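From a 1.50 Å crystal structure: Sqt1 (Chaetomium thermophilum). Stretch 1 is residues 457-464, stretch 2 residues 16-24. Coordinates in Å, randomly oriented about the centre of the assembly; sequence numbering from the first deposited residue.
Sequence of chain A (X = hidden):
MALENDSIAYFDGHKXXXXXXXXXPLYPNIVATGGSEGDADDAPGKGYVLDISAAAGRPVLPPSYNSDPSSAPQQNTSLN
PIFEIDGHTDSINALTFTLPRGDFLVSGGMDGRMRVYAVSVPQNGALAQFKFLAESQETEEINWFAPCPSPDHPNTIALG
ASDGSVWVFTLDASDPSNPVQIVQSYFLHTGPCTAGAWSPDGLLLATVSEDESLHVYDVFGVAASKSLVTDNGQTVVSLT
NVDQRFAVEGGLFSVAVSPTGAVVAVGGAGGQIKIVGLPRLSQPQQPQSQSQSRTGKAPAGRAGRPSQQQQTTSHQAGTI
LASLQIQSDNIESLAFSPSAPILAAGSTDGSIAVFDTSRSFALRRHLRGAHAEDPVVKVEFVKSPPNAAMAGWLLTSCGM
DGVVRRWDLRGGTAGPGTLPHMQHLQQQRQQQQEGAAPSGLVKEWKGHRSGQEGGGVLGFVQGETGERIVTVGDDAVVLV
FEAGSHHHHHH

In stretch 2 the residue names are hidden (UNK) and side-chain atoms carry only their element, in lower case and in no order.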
# COMPACT_ATOMS: atom_id res chain seq x y z
N VAL A 457 -11.20 -9.48 -1.81
CA VAL A 457 -10.94 -8.09 -1.46
C VAL A 457 -9.54 -7.68 -1.91
O VAL A 457 -8.56 -8.26 -1.46
CB VAL A 457 -11.07 -7.84 0.05
CG1 VAL A 457 -11.00 -6.35 0.35
CG2 VAL A 457 -12.38 -8.45 0.57
N LEU A 458 -9.48 -6.71 -2.82
CA LEU A 458 -8.21 -6.31 -3.44
C LEU A 458 -7.51 -5.16 -2.71
O LEU A 458 -6.33 -4.92 -2.96
CB LEU A 458 -8.44 -5.91 -4.90
CG LEU A 458 -9.01 -7.03 -5.79
CD1 LEU A 458 -9.26 -6.53 -7.20
CD2 LEU A 458 -8.09 -8.26 -5.80
N GLY A 459 -8.21 -4.47 -1.83
CA GLY A 459 -7.59 -3.37 -1.11
C GLY A 459 -8.56 -2.76 -0.13
O GLY A 459 -9.76 -3.10 -0.12
N PHE A 460 -8.05 -1.88 0.73
CA PHE A 460 -8.88 -1.13 1.64
C PHE A 460 -8.14 0.10 2.16
O PHE A 460 -6.92 0.19 2.09
CB PHE A 460 -9.35 -1.99 2.83
CG PHE A 460 -8.25 -2.45 3.74
CD1 PHE A 460 -7.82 -1.66 4.79
CD2 PHE A 460 -7.64 -3.68 3.54
CE1 PHE A 460 -6.79 -2.07 5.63
CE2 PHE A 460 -6.62 -4.11 4.37
CZ PHE A 460 -6.20 -3.29 5.42
N VAL A 461 -8.92 1.05 2.65
CA VAL A 461 -8.40 2.11 3.51
C VAL A 461 -9.20 2.12 4.80
O VAL A 461 -10.33 1.64 4.85
CB VAL A 461 -8.47 3.49 2.84
CG1 VAL A 461 -7.56 3.56 1.61
CG2 VAL A 461 -9.92 3.84 2.45
N GLN A 462 -8.61 2.67 5.86
CA GLN A 462 -9.27 2.62 7.17
C GLN A 462 -9.05 3.89 7.98
O GLN A 462 -9.31 3.90 9.19
CB GLN A 462 -8.78 1.41 7.97
CG GLN A 462 -7.27 1.40 8.26
CD GLN A 462 -6.83 0.17 9.02
OE1 GLN A 462 -7.62 -0.48 9.72
NE2 GLN A 462 -5.55 -0.17 8.89
N GLY A 463 -8.59 4.95 7.34
CA GLY A 463 -8.42 6.23 8.03
C GLY A 463 -7.38 6.16 9.12
O GLY A 463 -6.60 5.24 9.18
N GLU A 464 -7.39 7.15 10.00
CA GLU A 464 -6.43 7.17 11.10
C GLU A 464 -6.82 6.23 12.24
O GLU A 464 -5.96 5.63 12.88
CB GLU A 464 -6.29 8.60 11.65
CG GLU A 464 -5.54 9.54 10.72
CD GLU A 464 -4.06 9.24 10.66
OE1 GLU A 464 -3.53 8.70 11.65
OE2 GLU A 464 -3.43 9.54 9.62
N UNK A 16 -16.30 -3.60 -13.41
CA UNK A 16 -15.51 -4.79 -13.15
C UNK A 16 -14.52 -4.48 -12.02
O UNK A 16 -14.71 -3.51 -11.30
o UNK A 16 -14.38 -7.30 -15.58
c UNK A 16 -14.60 -6.76 -14.47
o UNK A 16 -14.67 -7.45 -13.43
c UNK A 16 -14.79 -5.26 -14.42
N UNK A 17 -13.50 -5.33 -11.89
CA UNK A 17 -12.54 -5.29 -10.79
C UNK A 17 -12.16 -3.90 -10.34
O UNK A 17 -11.75 -3.06 -11.14
o UNK A 17 -11.54 -7.33 -11.67
c UNK A 17 -11.27 -6.02 -11.18
N UNK A 18 -12.27 -3.67 -9.03
CA UNK A 18 -11.83 -2.41 -8.44
C UNK A 18 -10.46 -2.67 -7.81
O UNK A 18 -10.36 -3.30 -6.75
c UNK A 18 -14.28 -2.09 -7.86
c UNK A 18 -12.83 -1.87 -7.39
c UNK A 18 -12.59 -0.39 -7.18
N UNK A 19 -9.41 -2.21 -8.49
CA UNK A 19 -8.03 -2.55 -8.13
C UNK A 19 -7.40 -1.62 -7.12
O UNK A 19 -6.46 -2.02 -6.42
c UNK A 19 -7.89 -5.67 -12.19
c UNK A 19 -7.42 -3.65 -10.35
c UNK A 19 -7.73 -3.35 -11.67
c UNK A 19 -7.97 -4.36 -12.58
c UNK A 19 -7.56 -5.99 -10.89
c UNK A 19 -7.13 -2.54 -9.37
c UNK A 19 -7.32 -4.97 -9.98
N UNK A 20 -7.88 -0.38 -7.07
CA UNK A 20 -7.16 0.67 -6.34
C UNK A 20 -8.08 1.52 -5.50
O UNK A 20 -9.26 1.74 -5.85
c UNK A 20 -6.40 1.54 -7.33
N UNK A 21 -7.54 2.04 -4.40
CA UNK A 21 -8.28 2.93 -3.53
C UNK A 21 -7.32 3.88 -2.83
O UNK A 21 -6.20 3.50 -2.47
c UNK A 21 -8.26 1.15 -1.71
c UNK A 21 -9.12 2.14 -2.50
c UNK A 21 -11.02 2.35 -0.77
c UNK A 21 -9.91 3.07 -1.58
N UNK A 22 -7.75 5.13 -2.70
CA UNK A 22 -6.98 6.13 -1.97
C UNK A 22 -7.90 6.94 -1.09
O UNK A 22 -9.09 7.10 -1.39
c UNK A 22 -6.22 7.02 -2.93
N UNK A 23 -7.35 7.46 0.00
CA UNK A 23 -8.11 8.19 1.00
C UNK A 23 -7.45 9.54 1.22
O UNK A 23 -6.22 9.63 1.26
n UNK A 23 -10.48 6.96 5.00
c UNK A 23 -8.17 7.39 2.30
c UNK A 23 -9.25 7.03 4.51
c UNK A 23 -9.03 8.01 3.39
o UNK A 23 -8.34 6.30 4.89
N UNK A 24 -8.25 10.59 1.33
CA UNK A 24 -7.71 11.92 1.58
C UNK A 24 -7.05 11.96 2.96
O UNK A 24 -7.62 11.47 3.93
n UNK A 24 -7.79 15.04 2.43
c UNK A 24 -8.34 14.37 1.37
c UNK A 24 -8.83 12.95 1.46
c UNK A 24 -7.47 16.27 2.05
c UNK A 24 -8.35 15.24 0.33
n UNK A 24 -7.81 16.42 0.79

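Position 16 carries two side-chain carbons, the second bearing two oxygens, and touches nothing on stretch 1. This carboxylate one methylene from the backbone is Asp16; its OD1 accepts a weak hydrogen bond from the backbone N of position 17 at 2.9 Å.

Position 17 has one carbon and then one oxygen. Its CB lies 4.5 Å from Leu458 CD1, a marginal contact. The hydroxymethyl group marks Ser17, whose hydroxyl is hydrogen-bonded elsewhere in the structure.

At position 18 the strand begins. One carbon carries two more, with no heteroatom. The side chain is buried and points sideways, so it is the backbone that meets stretch 1: Leu458 CD1 packs 3.4 Å from the backbone O of position 18, an oxygen left without a partner anywhere in the model. The branched side chain is that of Val18.

Position 19 shows one carbon followed by a ring of six carbons with no oxygen on it. Its CA-to-CB bond points away from stretch 1, yet a ring carbon of position 19 still comes within 3.7 Å of Leu458 CD1, an oblique apolar approach. This is Phe19 rather than tyrosine.

Position 20 has a single side-chain carbon, which points away, is buried, and makes no contact with stretch 1: Ala20.

Position 21 has four carbons, forked at the first, with one arm two carbons long. It points toward stretch 1 and uses both arms. The one-carbon arm of position 21 lies 3.9 Å from Phe460 N, next to Gly459, which has no side chain, while the end of its longer arm lies 3.7 Å from Val461 CG2. Such a fork is Ile21.

Position 22 again has one carbon, on the buried side of the strand away from stretch 1, leaving only a backbone contact: its C is 4.3 Å from Val461 CG1. The small side chain is Ala22.

Position 23 has three carbons in a chain, the third bearing one oxygen and one nitrogen. The side-chain oxygen of position 23 lies 2.8 Å from Gly463 N and accepts a hydrogen bond from it. The amide is Gln23, extended through two t rotamers; its NE2 is satisfied elsewhere in the structure.

Position 24 has one carbon and a five-membered ring of three carbons and two nitrogens, beyond reach of stretch 1. The imidazole is His24, whose ND1 is hydrogen-bonded just outside the stretches.

The two strands run nearly parallel, 9° apart, but no backbone hydrogen bonds join them. Leu458 and Val461 supply apolar surface to Phe19 and Ile21, and Gln23 fastens the far end to Gly463, where positive phi favours glycine.

Stretch 2, residues 16-24: DSVFAIAQH
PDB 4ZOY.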